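Local structure of lysozyme, putative (Bacillus anthracis, 2WAG) at residues T84-F89 and I130-K135; L100-D105 and K139-Y144. The protein probably hydrolyses glycosidic bonds of bacterial cell-wall peptidoglycan as a family GH25 lysozyme, with retention of anomeric configuration through a neighbouring-group mechanism implied. All coordinates share one frame; numbering follows the deposited sequence.

Overall arrangement
Interaction 1 joins two helices on the outside of a TIM-barrel-like fold, and interaction 2 joins two adjacent parallel strands of the barrel wall. Their centres lie about 11 Å apart, and about 16 and 7 Å respectively from the centre of the chain. The chain alternates between them: helix 82-92, strand 103-106, helix 119-137, strand 142-145. The two layers meet where F89 CE2 packs 3.7 Å from P102 CB, and where E134 CG comes 3.5 Å from K139 O. D105 (OD1 close to E107 OE2) and Y144 lie toward the C-terminal strand ends, where TIM barrels carry their active sites. The side chain of L143 is about 7 Å from the magnesium ion bound at I154 and A157.

Interaction 1 of 2, residues T84-F89 and I130-K135; sequences TQAEQF and IEMLEK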
ATOM      1  N   THR A  84     -28.047  -7.507  -1.513  1.00 11.42           N
ATOM      2  CA  THR A  84     -27.825  -6.787  -2.750  0.50 10.75           C
ATOM      3  C   THR A  84     -26.380  -6.937  -3.252  1.00 10.97           C
ATOM      4  O   THR A  84     -26.130  -7.056  -4.440  1.00 11.08           O
ATOM      5  CB  THR A  84     -28.217  -5.313  -2.581  0.50 10.21           C
ATOM      6  OG1 THR A  84     -27.533  -4.750  -1.452  0.50 13.00           O
ATOM      7  CG2 THR A  84     -29.673  -5.250  -2.292  0.50  7.44           C
ATOM      8  N   GLN A  85     -25.437  -6.948  -2.314  1.00 10.83           N
ATOM      9  CA  GLN A  85     -24.040  -7.165  -2.695  1.00 10.63           C
ATOM     10  C   GLN A  85     -23.829  -8.572  -3.266  1.00 10.13           C
ATOM     11  O   GLN A  85     -23.138  -8.723  -4.260  1.00 10.46           O
ATOM     12  CB  GLN A  85     -23.135  -6.906  -1.500  1.00  9.78           C
ATOM     13  CG  GLN A  85     -23.133  -5.434  -1.093  1.00 10.42           C
ATOM     14  CD  GLN A  85     -22.066  -5.124  -0.100  1.00  9.32           C
ATOM     15  OE1 GLN A  85     -20.875  -5.184  -0.419  1.00  9.60           O
ATOM     16  NE2 GLN A  85     -22.462  -4.806   1.128  1.00  9.85           N
ATOM     17  N   ALA A  86     -24.448  -9.593  -2.646  1.00  9.90           N
ATOM     18  CA  ALA A  86     -24.350 -10.954  -3.176  1.00  9.90           C
ATOM     19  C   ALA A  86     -24.966 -11.046  -4.570  1.00  9.96           C
ATOM     20  O   ALA A  86     -24.431 -11.693  -5.467  1.00  9.96           O
ATOM     21  CB  ALA A  86     -25.046 -11.936  -2.251  1.00 10.72           C
ATOM     22  N   GLU A  87     -26.129 -10.408  -4.732  1.00 10.47           N
ATOM     23  CA  GLU A  87     -26.791 -10.421  -6.027  1.00 11.34           C
ATOM     24  C   GLU A  87     -25.924  -9.778  -7.099  1.00 11.39           C
ATOM     25  O   GLU A  87     -25.887 -10.230  -8.249  1.00 11.35           O
ATOM     26  CB  GLU A  87     -28.153  -9.701  -5.942  1.00 11.73           C
ATOM     27  CG  GLU A  87     -29.212 -10.501  -5.167  1.00 13.46           C
ATOM     28  CD  GLU A  87     -30.439  -9.699  -4.730  1.00 18.78           C
ATOM     29  OE1 GLU A  87     -30.405  -8.450  -4.644  1.00 18.88           O
ATOM     30  OE2 GLU A  87     -31.464 -10.350  -4.427  1.00 22.59           O
ATOM     31  N   GLN A  88     -25.171  -8.758  -6.710  1.00 11.44           N
ATOM     32  CA  GLN A  88     -24.288  -8.120  -7.655  0.50 11.43           C
ATOM     33  C   GLN A  88     -23.099  -8.998  -8.076  1.00 11.09           C
ATOM     34  O   GLN A  88     -22.782  -9.116  -9.258  1.00 11.83           O
ATOM     35  CB  GLN A  88     -23.872  -6.783  -7.086  0.50 11.35           C
ATOM     36  CG  GLN A  88     -24.777  -5.701  -7.642  0.50  8.54           C
ATOM     37  CD  GLN A  88     -24.532  -5.473  -9.130  0.50  2.83           C
ATOM     38  OE1 GLN A  88     -25.370  -5.788  -9.981  0.50 11.42           O
ATOM     39  NE2 GLN A  88     -23.364  -4.936  -9.437  0.50  9.89           N
ATOM     40  N   PHE A  89     -22.453  -9.644  -7.109  1.00 10.06           N
ATOM     41  CA  PHE A  89     -21.385 -10.569  -7.470  1.00 10.25           C
ATOM     42  C   PHE A  89     -21.946 -11.687  -8.367  1.00  9.83           C
ATOM     43  O   PHE A  89     -21.367 -12.017  -9.394  1.00 10.28           O
ATOM     44  CB  PHE A  89     -20.771 -11.118  -6.188  1.00  9.90           C
ATOM     45  CG  PHE A  89     -19.587 -12.033  -6.399  1.00  8.71           C
ATOM     46  CD1 PHE A  89     -18.293 -11.511  -6.494  1.00  9.29           C
ATOM     47  CD2 PHE A  89     -19.752 -13.412  -6.473  1.00  9.03           C
ATOM     48  CE1 PHE A  89     -17.197 -12.359  -6.636  1.00  8.93           C
ATOM     49  CE2 PHE A  89     -18.658 -14.265  -6.638  1.00  9.57           C
ATOM     50  CZ  PHE A  89     -17.375 -13.732  -6.693  1.00  8.29           C
ATOM     51  N   ILE A 130     -22.370 -14.469   2.550  1.00  8.69           N
ATOM     52  CA  ILE A 130     -21.746 -15.785   2.590  1.00  9.22           C
ATOM     53  C   ILE A 130     -22.787 -16.868   2.270  1.00  9.43           C
ATOM     54  O   ILE A 130     -22.536 -17.760   1.446  1.00 10.01           O
ATOM     55  CB  ILE A 130     -21.114 -16.028   3.948  1.00  8.65           C
ATOM     56  CG1 ILE A 130     -19.927 -15.094   4.175  1.00  9.52           C
ATOM     57  CG2 ILE A 130     -20.689 -17.519   4.089  1.00  9.56           C
ATOM     58  CD1 ILE A 130     -19.573 -14.923   5.628  1.00 10.77           C
ATOM     59  N   GLU A 131     -23.957 -16.798   2.916  1.00  9.42           N
ATOM     60  CA  GLU A 131     -24.985 -17.804   2.684  1.00 10.04           C
ATOM     61  C   GLU A 131     -25.367 -17.866   1.204  1.00  9.49           C
ATOM     62  O   GLU A 131     -25.473 -18.939   0.599  1.00 10.59           O
ATOM     63  CB  GLU A 131     -26.218 -17.488   3.533  1.00 10.70           C
ATOM     64  CG  GLU A 131     -27.298 -18.573   3.386  1.00 13.23           C
ATOM     65  CD  GLU A 131     -28.527 -18.275   4.177  1.00 17.26           C
ATOM     66  OE1 GLU A 131     -28.446 -18.149   5.417  1.00 17.91           O
ATOM     67  OE2 GLU A 131     -29.603 -18.218   3.552  1.00 23.10           O
ATOM     68  N   MET A 132     -25.567 -16.701   0.602  1.00  9.17           N
ATOM     69  CA  MET A 132     -26.000 -16.670  -0.785  1.00  9.68           C
ATOM     70  C   MET A 132     -24.921 -17.137  -1.758  1.00  9.41           C
ATOM     71  O   MET A 132     -25.216 -17.851  -2.732  1.00 10.57           O
ATOM     72  CB  MET A 132     -26.490 -15.265  -1.160  1.00 10.16           C
ATOM     73  CG  MET A 132     -27.742 -14.871  -0.371  1.00 11.81           C
ATOM     74  SD  MET A 132     -28.316 -13.214  -0.740  1.00 14.84           S
ATOM     75  CE  MET A 132     -28.754 -13.360  -2.461  1.00 17.24           C
ATOM     76  N   LEU A 133     -23.666 -16.741  -1.523  0.50  8.75           N
ATOM     77  CA  LEU A 133     -22.587 -17.167  -2.414  0.50  8.32           C
ATOM     78  C   LEU A 133     -22.274 -18.648  -2.259  0.50  8.52           C
ATOM     79  O   LEU A 133     -22.019 -19.336  -3.244  0.50  8.95           O
ATOM     80  CB  LEU A 133     -21.302 -16.366  -2.172  0.50  8.08           C
ATOM     81  CG  LEU A 133     -21.246 -14.953  -2.770  0.50  6.39           C
ATOM     82  CD1 LEU A 133     -19.865 -14.328  -2.586  0.50  7.79           C
ATOM     83  CD2 LEU A 133     -21.710 -14.841  -4.190  0.50 11.56           C
ATOM     84  N   GLU A 134     -22.277 -19.139  -1.025  1.00  9.05           N
ATOM     85  CA  GLU A 134     -21.992 -20.560  -0.832  1.00  9.93           C
ATOM     86  C   GLU A 134     -23.061 -21.408  -1.517  1.00 10.48           C
ATOM     87  O   GLU A 134     -22.733 -22.404  -2.173  1.00 11.40           O
ATOM     88  CB  GLU A 134     -21.823 -20.907   0.647  1.00 10.01           C
ATOM     89  CG  GLU A 134     -21.397 -22.361   0.837  1.00 11.64           C
ATOM     90  CD  GLU A 134     -20.867 -22.697   2.214  1.00 13.90           C
ATOM     91  OE1 GLU A 134     -21.043 -21.915   3.163  1.00 13.75           O
ATOM     92  OE2 GLU A 134     -20.251 -23.786   2.332  1.00 18.17           O
ATOM     93  N   LYS A 135     -24.329 -21.009  -1.391  1.00 10.66           N
ATOM     94  CA  LYS A 135     -25.408 -21.758  -2.034  1.00 11.98           C
ATOM     95  C   LYS A 135     -25.283 -21.692  -3.553  1.00 11.81           C
ATOM     96  O   LYS A 135     -25.448 -22.697  -4.241  1.00 13.49           O
ATOM     97  CB  LYS A 135     -26.793 -21.241  -1.593  1.00 13.15           C
ATOM     98  CG  LYS A 135     -27.935 -21.958  -2.302  1.00 15.88           C
ATOM     99  CD  LYS A 135     -29.297 -21.443  -1.885  1.00 19.66           C
ATOM    100  CE  LYS A 135     -30.401 -22.215  -2.619  1.00 22.07           C
ATOM    101  NZ  LYS A 135     -31.754 -21.623  -2.390  1.00 25.21           N
TER
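A86 and M132 are the residues of segments 84-89 and 130-135 whose CA atoms lie nearest each other, 6.4 Å from A86 CA to M132 CA. The axes of these short segments approach to 9.2 Å and run in the same general direction, with a signed crossing angle of -27°. At the approach stands the single methyl group of A86, which points toward helix 119-137 and meets CB and SD of M132. A86 CB lies 3.8 Å from M132 CB and equally close to the M132 sulphur. From there M132 turns at its last torsion (chi3 64°), and this bend sets CE 4.0 Å from A86 CB. M132 CE also lies 4.0 Å from E87 CG. M132 thus lies against the methyl of A86 and the aliphatic part of E87, whose chain is extended beyond CG. On the strand side of the helices, F89 has CG anti to its backbone N (chi1 -176°). There its ring meets the isobutyl end of L133, the two side chains crossing at about a right angle. The short approach of F89 CD2 to L133 CD2, 3.3 Å, involves one of two deposited conformers of L133 and is doubtful as a measure of tight packing. The interface is apolar and modest, burying 241 Å² in all. F89 and L133 both reach the sheet beneath: F89 touches A72 and H74 of strand 69-75, while L133 touches I104 of strand 103-106. M132 additionally packs on E83 of helix 82-92. Side-by-side helices running roughly parallel, with their inward side chains resting on the strands, are characteristic of the outer layer of a TIM barrel, the clan to which family 25 glycosyl hydrolases belong.

Interaction 2 of 2, residues L100-D105 and K139-Y144; sequences LPPVID and KKVILY
D105 and Y144 both hold CG anti to the backbone N (chi1 178° and 168°); the two side chains lie side by side and point the same way. They belong to parallel strands 103-106 and 142-145, the two strands of a beta-alpha-beta unit in the TIM-barrel wall, with helix 119-137 as the connection. D105 CG lies 3.3 Å from Y144 CD2, the carboxylate and ring planes being 48° apart. Beyond the pair, Y144 OH is hydrogen-bonded to Q184, and D105 OD2 accepts a weak hydrogen bond from the tag-derived G2 of the second subunit. V103 and I142 share the sheet face of D105 and Y144, with V103 CG2 3.8 Å from I142 CB. I104 and L143 take the other face, where L143 CD2 reaches within 4.0 Å of I104 CB and I104 packs on L126 and M129 of helix 119-137. Three backbone hydrogen bonds join segments 100-105 and 139-144: I142 N to P102 O, I104 N to I142 O and Y144 N to I104 O, all 2.9-3.0 Å. I142 O also receives a CA-H...O contact from V103 CA at 3.2 Å.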
ATOM      1  N   LEU A 100     -11.896 -21.267  -8.553  1.00  9.89           N
ATOM      2  CA  LEU A 100     -11.704 -21.147  -7.112  1.00  8.94           C
ATOM      3  C   LEU A 100     -12.977 -20.622  -6.431  1.00  8.64           C
ATOM      4  O   LEU A 100     -13.821 -20.013  -7.072  1.00  8.57           O
ATOM      5  CB  LEU A 100     -10.517 -20.216  -6.824  1.00  8.95           C
ATOM      6  CG  LEU A 100      -9.180 -20.789  -7.292  1.00  8.78           C
ATOM      7  CD1 LEU A 100      -8.109 -19.709  -7.237  1.00  9.97           C
ATOM      8  CD2 LEU A 100      -8.794 -21.957  -6.410  1.00 11.14           C
ATOM      9  N   PRO A 101     -13.112 -20.850  -5.121  1.00  8.67           N
ATOM     10  CA  PRO A 101     -14.279 -20.330  -4.402  1.00  8.73           C
ATOM     11  C   PRO A 101     -14.333 -18.805  -4.452  1.00  8.73           C
ATOM     12  O   PRO A 101     -13.291 -18.136  -4.618  1.00  9.16           O
ATOM     13  CB  PRO A 101     -14.061 -20.813  -2.971  1.00  8.70           C
ATOM     14  CG  PRO A 101     -13.121 -22.020  -3.114  1.00  8.70           C
ATOM     15  CD  PRO A 101     -12.218 -21.622  -4.247  1.00  8.83           C
ATOM     16  N   PRO A 102     -15.531 -18.248  -4.267  1.00  7.66           N
ATOM     17  CA  PRO A 102     -15.655 -16.791  -4.217  1.00  8.36           C
ATOM     18  C   PRO A 102     -14.986 -16.206  -2.986  1.00  7.32           C
ATOM     19  O   PRO A 102     -14.914 -16.857  -1.934  1.00  7.30           O
ATOM     20  CB  PRO A 102     -17.167 -16.556  -4.133  1.00  9.79           C
ATOM     21  CG  PRO A 102     -17.770 -17.835  -3.767  1.00 11.40           C
ATOM     22  CD  PRO A 102     -16.805 -18.947  -4.000  1.00  8.73           C
ATOM     23  N   VAL A 103     -14.490 -14.988  -3.141  1.00  7.13           N
ATOM     24  CA  VAL A 103     -13.897 -14.244  -2.050  1.00  6.71           C
ATOM     25  C   VAL A 103     -14.685 -12.965  -1.741  1.00  6.37           C
ATOM     26  O   VAL A 103     -15.068 -12.281  -2.635  1.00  7.05           O
ATOM     27  CB  VAL A 103     -12.472 -13.835  -2.401  1.00  6.23           C
ATOM     28  CG1 VAL A 103     -11.863 -12.905  -1.373  1.00  8.06           C
ATOM     29  CG2 VAL A 103     -11.597 -15.050  -2.689  1.00  8.23           C
ATOM     30  N   ILE A 104     -14.883 -12.707  -0.441  1.00  6.33           N
ATOM     31  CA  ILE A 104     -15.371 -11.400  -0.018  1.00  6.74           C
ATOM     32  C   ILE A 104     -14.229 -10.704   0.719  1.00  6.67           C
ATOM     33  O   ILE A 104     -13.685 -11.252   1.682  1.00  7.24           O
ATOM     34  CB  ILE A 104     -16.613 -11.483   0.882  1.00  6.95           C
ATOM     35  CG1 ILE A 104     -17.719 -12.332   0.239  1.00  7.33           C
ATOM     36  CG2 ILE A 104     -17.111 -10.073   1.152  1.00  8.58           C
ATOM     37  CD1 ILE A 104     -18.825 -12.711   1.212  1.00  9.23           C
ATOM     38  N   ASP A 105     -13.893  -9.505   0.244  1.00  6.83           N
ATOM     39  CA  ASP A 105     -12.784  -8.718   0.737  1.00  6.91           C
ATOM     40  C   ASP A 105     -13.340  -7.668   1.713  1.00  6.49           C
ATOM     41  O   ASP A 105     -14.130  -6.802   1.310  1.00  7.62           O
ATOM     42  CB  ASP A 105     -12.099  -8.099  -0.492  1.00  7.51           C
ATOM     43  CG  ASP A 105     -10.926  -7.191  -0.171  1.00  7.17           C
ATOM     44  OD1 ASP A 105     -10.965  -6.444   0.846  1.00  7.93           O
ATOM     45  OD2 ASP A 105      -9.996  -7.196  -1.003  1.00  9.70           O
ATOM     46  N   LYS A 139     -19.491 -23.737  -3.118  0.50  9.88           N
ATOM     47  CA  LYS A 139     -18.125 -23.743  -2.599  0.50  9.89           C
ATOM     48  C   LYS A 139     -18.031 -22.883  -1.349  0.50  9.94           C
ATOM     49  O   LYS A 139     -18.648 -21.819  -1.281  0.50 10.55           O
ATOM     50  CB  LYS A 139     -17.163 -23.197  -3.655  0.50  9.68           C
ATOM     51  CG  LYS A 139     -17.120 -24.015  -4.940  0.50  8.15           C
ATOM     52  CD  LYS A 139     -16.082 -23.427  -5.893  0.50  7.43           C
ATOM     53  CE  LYS A 139     -16.020 -24.167  -7.225  0.50  6.88           C
ATOM     54  NZ  LYS A 139     -15.296 -25.460  -7.092  0.50  6.43           N
ATOM     55  N   LYS A 140     -17.254 -23.341  -0.369  1.00  9.97           N
ATOM     56  CA  LYS A 140     -17.011 -22.588   0.860  0.50  9.99           C
ATOM     57  C   LYS A 140     -16.391 -21.236   0.524  1.00  9.57           C
ATOM     58  O   LYS A 140     -15.429 -21.141  -0.244  1.00 10.53           O
ATOM     59  CB  LYS A 140     -16.079 -23.358   1.789  0.50 10.74           C
ATOM     60  CG  LYS A 140     -15.545 -22.498   2.933  0.50 11.89           C
ATOM     61  CD  LYS A 140     -14.477 -23.219   3.736  0.50 14.05           C
ATOM     62  CE  LYS A 140     -15.017 -24.469   4.407  0.50 14.66           C
ATOM     63  NZ  LYS A 140     -13.934 -25.187   5.133  0.50 16.04           N
ATOM     64  N   VAL A 141     -16.958 -20.181   1.086  1.00  8.52           N
ATOM     65  CA  VAL A 141     -16.524 -18.819   0.789  1.00  8.56           C
ATOM     66  C   VAL A 141     -15.237 -18.471   1.536  1.00  7.43           C
ATOM     67  O   VAL A 141     -14.999 -18.912   2.687  1.00  7.68           O
ATOM     68  CB  VAL A 141     -17.664 -17.846   1.111  1.00  8.42           C
ATOM     69  CG1 VAL A 141     -17.220 -16.386   0.972  1.00  9.19           C
ATOM     70  CG2 VAL A 141     -18.856 -18.175   0.213  1.00  9.79           C
ATOM     71  N   ILE A 142     -14.377 -17.717   0.847  1.00  6.79           N
ATOM     72  CA  ILE A 142     -13.153 -17.185   1.438  1.00  6.81           C
ATOM     73  C   ILE A 142     -13.368 -15.735   1.859  1.00  6.38           C
ATOM     74  O   ILE A 142     -13.911 -14.952   1.082  1.00  7.29           O
ATOM     75  CB  ILE A 142     -12.014 -17.228   0.385  1.00  6.92           C
ATOM     76  CG1 ILE A 142     -11.706 -18.670  -0.059  1.00  7.25           C
ATOM     77  CG2 ILE A 142     -10.755 -16.577   0.945  1.00  8.13           C
ATOM     78  CD1 ILE A 142     -11.033 -18.716  -1.407  1.00  8.71           C
ATOM     79  N   LEU A 143     -12.936 -15.388   3.074  1.00  6.22           N
ATOM     80  CA  LEU A 143     -12.925 -13.993   3.505  1.00  6.54           C
ATOM     81  C   LEU A 143     -11.492 -13.482   3.500  1.00  6.22           C
ATOM     82  O   LEU A 143     -10.636 -14.065   4.181  1.00  7.07           O
ATOM     83  CB  LEU A 143     -13.496 -13.841   4.915  1.00  6.96           C
ATOM     84  CG  LEU A 143     -14.936 -14.333   5.093  1.00  7.74           C
ATOM     85  CD1 LEU A 143     -15.361 -14.212   6.544  1.00  9.70           C
ATOM     86  CD2 LEU A 143     -15.915 -13.564   4.174  1.00  9.63           C
ATOM     87  N   TYR A 144     -11.242 -12.419   2.727  1.00  6.34           N
ATOM     88  CA  TYR A 144      -9.970 -11.705   2.802  1.00  6.15           C
ATOM     89  C   TYR A 144     -10.143 -10.567   3.777  1.00  6.34           C
ATOM     90  O   TYR A 144     -11.168  -9.869   3.747  1.00  7.20           O
ATOM     91  CB  TYR A 144      -9.611 -11.131   1.437  1.00  6.56           C
ATOM     92  CG  TYR A 144      -8.456 -10.144   1.486  1.00  6.58           C
ATOM     93  CD1 TYR A 144      -7.133 -10.559   1.307  1.00  7.47           C
ATOM     94  CD2 TYR A 144      -8.703  -8.783   1.714  1.00  6.51           C
ATOM     95  CE1 TYR A 144      -6.085  -9.632   1.344  1.00  7.69           C
ATOM     96  CE2 TYR A 144      -7.665  -7.858   1.775  1.00  6.83           C
ATOM     97  CZ  TYR A 144      -6.363  -8.281   1.569  1.00  6.97           C
ATOM     98  OH  TYR A 144      -5.354  -7.342   1.579  1.00  8.70           O
TER